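Local coordinates for adherence and virulence protein A (Streptococcus pneumoniae, PDB 6PON) that binds fibronectin and probably serves pneumococcal adherence and virulence through its NFACT-type N-terminal region, at residues B[74-77]-B[78-82]; B[254-257]-B[258-262]. All coordinates share one frame; numbering follows the deposited sequence.

How the interactions relate
Interaction 1 and interaction 2 are each a local contact within one short helix. Interaction 1 comes first along the chain, in helix 74-83, and interaction 2 follows near the C-terminal end, in helix 255-263. Their centres lie about 80 Å apart, on opposite sides of the centre of the chain, and their nearest atoms are about 69 Å apart. They share no sheet. Helix 74-83 touches strands of both larger antiparallel sheets. Helix 255-263 packs on strands 233-235 and 239-240 of the small three-stranded sheet. Helices 178-187, 192-198 and 204-225 come between them in sequence. The contacts thus mark both ends of an elongated chain, and interaction 2 also meets the second subunit.

Interaction 1: residues B[74-77]-B[78-82]; sequences TFIM and VLRKY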
ATOM      1  N   THR B  74     -46.011  28.253  -9.742  1.00 24.18           N
ATOM      2  CA  THR B  74     -45.292  29.016 -10.759  1.00 24.29           C
ATOM      3  C   THR B  74     -44.027  28.277 -11.200  1.00 23.43           C
ATOM      4  O   THR B  74     -43.731  28.191 -12.398  1.00 21.41           O
ATOM      5  CB  THR B  74     -44.950  30.414 -10.216  1.00 28.57           C
ATOM      6  OG1 THR B  74     -46.152  31.149  -9.965  1.00 29.90           O
ATOM      7  CG2 THR B  74     -44.093  31.203 -11.207  1.00 26.13           C
ATOM      8  N   PHE B  75     -43.280  27.721 -10.238  1.00 21.79           N
ATOM      9  CA  PHE B  75     -42.056  26.998 -10.563  1.00 21.45           C
ATOM     10  C   PHE B  75     -42.319  25.907 -11.586  1.00 20.26           C
ATOM     11  O   PHE B  75     -41.560  25.751 -12.545  1.00 19.75           O
ATOM     12  CB  PHE B  75     -41.457  26.403  -9.288  1.00 25.59           C
ATOM     13  CG  PHE B  75     -40.313  25.422  -9.519  1.00 27.14           C
ATOM     14  CD1 PHE B  75     -39.023  25.879  -9.808  1.00 22.68           C
ATOM     15  CD2 PHE B  75     -40.517  24.056  -9.385  1.00 20.94           C
ATOM     16  CE1 PHE B  75     -37.973  25.000  -9.980  1.00 21.29           C
ATOM     17  CE2 PHE B  75     -39.475  23.170  -9.559  1.00 20.90           C
ATOM     18  CZ  PHE B  75     -38.186  23.647  -9.858  1.00 21.70           C
ATOM     19  N   ILE B  76     -43.410  25.162 -11.412  1.00 22.54           N
ATOM     20  CA  ILE B  76     -43.638  23.975 -12.223  1.00 21.72           C
ATOM     21  C   ILE B  76     -44.064  24.352 -13.632  1.00 23.24           C
ATOM     22  O   ILE B  76     -43.626  23.730 -14.613  1.00 20.09           O
ATOM     23  CB  ILE B  76     -44.668  23.063 -11.544  1.00 23.29           C
ATOM     24  CG1 ILE B  76     -44.047  22.425 -10.300  1.00 21.08           C
ATOM     25  CG2 ILE B  76     -45.122  21.971 -12.511  1.00 23.88           C
ATOM     26  CD1 ILE B  76     -43.022  21.370 -10.642  1.00 21.56           C
ATOM     27  N   MET B  77     -44.922  25.369 -13.762  1.00 22.61           N
ATOM     28  CA  MET B  77     -45.380  25.785 -15.086  1.00 22.17           C
ATOM     29  C   MET B  77     -44.223  26.279 -15.938  1.00 22.31           C
ATOM     30  O   MET B  77     -44.201  26.044 -17.150  1.00 23.12           O
ATOM     31  CB  MET B  77     -46.445  26.883 -14.973  1.00 22.71           C
ATOM     32  CG  MET B  77     -47.504  26.620 -13.916  1.00 28.48           C
ATOM     33  SD  MET B  77     -48.781  27.892 -13.820  1.00 34.63           S
ATOM     34  CE  MET B  77     -49.964  27.005 -14.785  1.00 33.07           C
ATOM     35  N   VAL B  78     -43.265  26.988 -15.330  1.00 21.26           N
ATOM     36  CA  VAL B  78     -42.062  27.382 -16.064  1.00 24.87           C
ATOM     37  C   VAL B  78     -41.254  26.151 -16.470  1.00 20.16           C
ATOM     38  O   VAL B  78     -40.756  26.066 -17.595  1.00 22.96           O
ATOM     39  CB  VAL B  78     -41.212  28.377 -15.243  1.00 26.29           C
ATOM     40  CG1 VAL B  78     -39.930  28.756 -16.001  1.00 23.10           C
ATOM     41  CG2 VAL B  78     -42.007  29.624 -14.929  1.00 18.75           C
ATOM     42  N   LEU B  79     -41.129  25.165 -15.582  1.00 21.75           N
ATOM     43  CA  LEU B  79     -40.398  23.962 -15.974  1.00 24.08           C
ATOM     44  C   LEU B  79     -41.143  23.198 -17.059  1.00 22.92           C
ATOM     45  O   LEU B  79     -40.523  22.654 -17.983  1.00 22.99           O
ATOM     46  CB  LEU B  79     -40.129  23.059 -14.759  1.00 19.73           C
ATOM     47  CG  LEU B  79     -38.718  23.248 -14.166  1.00 22.64           C
ATOM     48  CD1 LEU B  79     -38.515  24.669 -13.655  1.00 16.85           C
ATOM     49  CD2 LEU B  79     -38.383  22.224 -13.075  1.00 17.74           C
ATOM     50  N   ARG B  80     -42.475  23.136 -16.967  1.00 23.40           N
ATOM     51  CA  ARG B  80     -43.226  22.409 -17.983  1.00 23.80           C
ATOM     52  C   ARG B  80     -43.061  23.062 -19.347  1.00 23.85           C
ATOM     53  O   ARG B  80     -42.789  22.379 -20.342  1.00 25.96           O
ATOM     54  CB  ARG B  80     -44.690  22.303 -17.577  1.00 20.97           C
ATOM     55  CG  ARG B  80     -44.894  21.317 -16.410  1.00 21.63           C
ATOM     56  CD  ARG B  80     -46.349  21.201 -16.054  1.00 23.63           C
ATOM     57  NE  ARG B  80     -46.612  20.241 -14.995  1.00 19.95           N
ATOM     58  CZ  ARG B  80     -47.787  20.153 -14.385  1.00 26.46           C
ATOM     59  NH1 ARG B  80     -48.770  20.968 -14.746  1.00 25.24           N
ATOM     60  NH2 ARG B  80     -47.986  19.257 -13.430  1.00 29.39           N
ATOM     61  N   LYS B  81     -43.151  24.392 -19.392  1.00 23.97           N
ATOM     62  CA  LYS B  81     -42.954  25.138 -20.628  1.00 26.15           C
ATOM     63  C   LYS B  81     -41.698  24.694 -21.382  1.00 23.08           C
ATOM     64  O   LYS B  81     -41.698  24.667 -22.616  1.00 26.41           O
ATOM     65  CB  LYS B  81     -42.905  26.639 -20.301  1.00 24.70           C
ATOM     66  CG  LYS B  81     -42.278  27.480 -21.386  1.00 31.93           C
ATOM     67  CD  LYS B  81     -42.628  28.952 -21.261  1.00 33.93           C
ATOM     68  CE  LYS B  81     -42.136  29.533 -19.963  1.00 34.01           C
ATOM     69  NZ  LYS B  81     -42.270  31.015 -19.968  1.00 34.09           N
ATOM     70  N   TYR B  82     -40.637  24.299 -20.673  1.00 23.19           N
ATOM     71  CA  TYR B  82     -39.429  23.832 -21.350  1.00 23.81           C
ATOM     72  C   TYR B  82     -39.253  22.326 -21.335  1.00 25.25           C
ATOM     73  O   TYR B  82     -38.619  21.787 -22.247  1.00 29.67           O
ATOM     74  CB  TYR B  82     -38.180  24.466 -20.739  1.00 21.98           C
ATOM     75  CG  TYR B  82     -38.172  25.957 -20.881  1.00 22.74           C
ATOM     76  CD1 TYR B  82     -37.747  26.571 -22.055  1.00 24.62           C
ATOM     77  CD2 TYR B  82     -38.617  26.756 -19.850  1.00 23.90           C
ATOM     78  CE1 TYR B  82     -37.744  27.967 -22.179  1.00 22.74           C
ATOM     79  CE2 TYR B  82     -38.628  28.133 -19.958  1.00 26.71           C
ATOM     80  CZ  TYR B  82     -38.189  28.735 -21.121  1.00 28.30           C
ATOM     81  OH  TYR B  82     -38.220  30.110 -21.194  1.00 35.79           O
TER
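Phe75 and Leu79 meet one helical turn apart in helix 74-83. Leu79 CD1 lies over one face of the Phe75 ring, 4.0 Å from its centroid, in a CH-pi contact shifted toward the rim. The other methyl, Leu79 CD2, comes to 3.5 Å from Phe75 CZ. Phe75 CG stands anti to the backbone N (chi1 170°), which carries the ring beside the leucine branches.

Ile76 and Arg80 form a second pair. Ile76 CG2 sits over one face of the guanidinium, 3.4 Å from Arg80 NE. The arginine chain is extended from CG to NE and passes this methyl. Its NE donates to Ile27 O, so the charged end is tied to the neighbouring strand 23-28.

Alpha-helical backbone bonds join the residues. Val78 N donates to Thr74 O (3.2 Å), and Arg80 N donates to Ile76 O (2.7 Å). Leu79 N to Phe75 O and Lys81 N to Met77 O complete the set.

The helix contacts both larger sheets. Ile76 and Leu79 touch Leu35 of strand 34-41. Leu79 also reaches Leu131 of strand 128-133, while Thr74, Phe75 and Val78 lie on Glu141 of strand 139-142.

Interaction 2: residues B[254-257]-B[258-262]; sequences NLSD and LLDTY
Asp257 O is gripped by two donors of Thr261, four residues on. The setting is the N-capped first turns of helix 255-263. Thr261 OG1 donates to Asp257 O at 2.8 Å, and Thr261 N donates to the same oxygen at 3.1 Å. The N-H comes from above the carbonyl plane, 36° out of it, whereas the hydroxyl is tilted 20° from that plane. Thr261 OG1 sits beside its own backbone N (chi1 -60°), and this turns the hydroxyl back along the helix to the carbonyl.

Asn254 is the N-cap, and its OD1 accepts from Asp257 N at 3.1 Å. That bond is nearly straight and satisfies an amide that has no earlier helical carbonyl to use. The main chain of Asn254 also starts the regular pattern, as its O accepts from Leu258 N at 3.2 Å. Leu259 N to Leu255 O and Asp260 N to Ser256 O continue it.

The apolar side is loosely met within the helix. Leu255 CD2 and Leu258 CD2 are 4.5 Å apart, and both leucines turn to other parts of the fold. Leu255 lies on Pro232, while Leu258 packs on Leu234, Phe239 and Phe252. Tyr262 stacks edge-to-face with Phe239.

The helix also meets the second subunit, where Leu255 packs on Ile11 of that subunit. Asp260 OD1 accepts from Thr62 OG1 and Gln60 NE2 of the second subunit, and Asp260 OD2 accepts from its Gln63 N. These three bonds would be expected to favour a charged carboxylate. Within the helix, the Asp260 carboxylate stays close to the preceding turn, with Asp260 OD2 at 3.8 Å from Ser256 OG.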
ATOM      1  N   ASN B 254      20.054 -18.232  -7.489  1.00 27.35           N
ATOM      2  CA  ASN B 254      20.184 -18.241  -6.041  1.00 28.20           C
ATOM      3  C   ASN B 254      21.162 -17.156  -5.629  1.00 21.50           C
ATOM      4  O   ASN B 254      21.831 -16.541  -6.458  1.00 24.31           O
ATOM      5  CB  ASN B 254      20.643 -19.605  -5.553  1.00 27.02           C
ATOM      6  CG  ASN B 254      21.711 -20.162  -6.429  1.00 33.12           C
ATOM      7  OD1 ASN B 254      22.836 -19.651  -6.456  1.00 36.68           O
ATOM      8  ND2 ASN B 254      21.372 -21.184  -7.191  1.00 37.75           N
ATOM      9  N   LEU B 255      21.248 -16.948  -4.323  1.00 20.18           N
ATOM     10  CA  LEU B 255      22.051 -15.860  -3.805  1.00 20.90           C
ATOM     11  C   LEU B 255      23.540 -16.132  -3.965  1.00 19.15           C
ATOM     12  O   LEU B 255      24.325 -15.181  -4.029  1.00 21.86           O
ATOM     13  CB  LEU B 255      21.682 -15.619  -2.340  1.00 18.35           C
ATOM     14  CG  LEU B 255      20.176 -15.407  -2.143  1.00 22.53           C
ATOM     15  CD1 LEU B 255      19.701 -15.803  -0.745  1.00 21.74           C
ATOM     16  CD2 LEU B 255      19.806 -13.975  -2.454  1.00 20.57           C
ATOM     17  N   SER B 256      23.933 -17.401  -4.065  1.00 21.68           N
ATOM     18  CA  SER B 256      25.330 -17.747  -4.288  1.00 19.27           C
ATOM     19  C   SER B 256      25.809 -17.246  -5.642  1.00 19.57           C
ATOM     20  O   SER B 256      26.868 -16.620  -5.745  1.00 22.56           O
ATOM     21  CB  SER B 256      25.512 -19.266  -4.181  1.00 30.62           C
ATOM     22  OG  SER B 256      26.537 -19.744  -5.064  1.00 35.38           O
ATOM     23  N   ASP B 257      25.045 -17.527  -6.698  1.00 20.46           N
ATOM     24  CA  ASP B 257      25.407 -17.058  -8.029  1.00 18.82           C
ATOM     25  C   ASP B 257      25.415 -15.538  -8.090  1.00 20.24           C
ATOM     26  O   ASP B 257      26.264 -14.939  -8.760  1.00 17.57           O
ATOM     27  CB  ASP B 257      24.427 -17.603  -9.072  1.00 26.61           C
ATOM     28  CG  ASP B 257      24.492 -19.115  -9.239  1.00 37.17           C
ATOM     29  OD1 ASP B 257      25.217 -19.810  -8.483  1.00 44.15           O
ATOM     30  OD2 ASP B 257      23.781 -19.608 -10.140  1.00 42.84           O
ATOM     31  N   LEU B 258      24.446 -14.899  -7.431  1.00 19.73           N
ATOM     32  CA  LEU B 258      24.404 -13.436  -7.403  1.00 19.40           C
ATOM     33  C   LEU B 258      25.678 -12.866  -6.772  1.00 19.26           C
ATOM     34  O   LEU B 258      26.327 -11.974  -7.337  1.00 15.72           O
ATOM     35  CB  LEU B 258      23.147 -12.967  -6.651  1.00 15.74           C
ATOM     36  CG  LEU B 258      23.102 -11.502  -6.200  1.00 18.48           C
ATOM     37  CD1 LEU B 258      23.098 -10.588  -7.399  1.00 21.09           C
ATOM     38  CD2 LEU B 258      21.877 -11.197  -5.324  1.00 19.84           C
ATOM     39  N   LEU B 259      26.075 -13.404  -5.618  1.00 16.79           N
ATOM     40  CA  LEU B 259      27.225 -12.864  -4.897  1.00 15.30           C
ATOM     41  C   LEU B 259      28.557 -13.256  -5.548  1.00 14.91           C
ATOM     42  O   LEU B 259      29.461 -12.423  -5.639  1.00 12.96           O
ATOM     43  CB  LEU B 259      27.156 -13.320  -3.441  1.00 14.04           C
ATOM     44  CG  LEU B 259      26.001 -12.683  -2.676  1.00 13.99           C
ATOM     45  CD1 LEU B 259      25.986 -13.154  -1.246  1.00 14.62           C
ATOM     46  CD2 LEU B 259      26.108 -11.155  -2.733  1.00 17.58           C
ATOM     47  N   ASP B 260      28.688 -14.500  -6.033  1.00 14.34           N
ATOM     48  CA  ASP B 260      29.879 -14.874  -6.809  1.00 20.67           C
ATOM     49  C   ASP B 260      30.115 -13.878  -7.934  1.00 21.88           C
ATOM     50  O   ASP B 260      31.244 -13.426  -8.160  1.00 18.58           O
ATOM     51  CB  ASP B 260      29.743 -16.288  -7.403  1.00 17.34           C
ATOM     52  CG  ASP B 260      29.950 -17.403  -6.372  1.00 21.98           C
ATOM     53  OD1 ASP B 260      30.301 -17.105  -5.207  1.00 21.03           O
ATOM     54  OD2 ASP B 260      29.770 -18.589  -6.732  1.00 23.56           O
ATOM     55  N   THR B 261      29.033 -13.492  -8.620  1.00 16.78           N
ATOM     56  CA  THR B 261      29.131 -12.568  -9.740  1.00 16.77           C
ATOM     57  C   THR B 261      29.443 -11.157  -9.262  1.00 22.54           C
ATOM     58  O   THR B 261      30.281 -10.464  -9.851  1.00 17.66           O
ATOM     59  CB  THR B 261      27.822 -12.595 -10.536  1.00 19.77           C
ATOM     60  OG1 THR B 261      27.590 -13.919 -11.026  1.00 19.42           O
ATOM     61  CG2 THR B 261      27.860 -11.600 -11.693  1.00 13.78           C
ATOM     62  N   TYR B 262      28.770 -10.704  -8.204  1.00 20.09           N
ATOM     63  CA  TYR B 262      29.037  -9.359  -7.716  1.00 17.59           C
ATOM     64  C   TYR B 262      30.490  -9.199  -7.282  1.00 17.99           C
ATOM     65  O   TYR B 262      31.113  -8.170  -7.561  1.00 18.44           O
ATOM     66  CB  TYR B 262      28.101  -9.025  -6.568  1.00 16.43           C
ATOM     67  CG  TYR B 262      28.316  -7.660  -6.015  1.00 16.38           C
ATOM     68  CD1 TYR B 262      27.798  -6.548  -6.664  1.00 16.26           C
ATOM     69  CD2 TYR B 262      29.038  -7.470  -4.837  1.00 21.37           C
ATOM     70  CE1 TYR B 262      27.983  -5.276  -6.172  1.00 19.99           C
ATOM     71  CE2 TYR B 262      29.242  -6.182  -4.327  1.00 20.87           C
ATOM     72  CZ  TYR B 262      28.704  -5.092  -5.008  1.00 20.88           C
ATOM     73  OH  TYR B 262      28.863  -3.820  -4.527  1.00 24.35           O
TER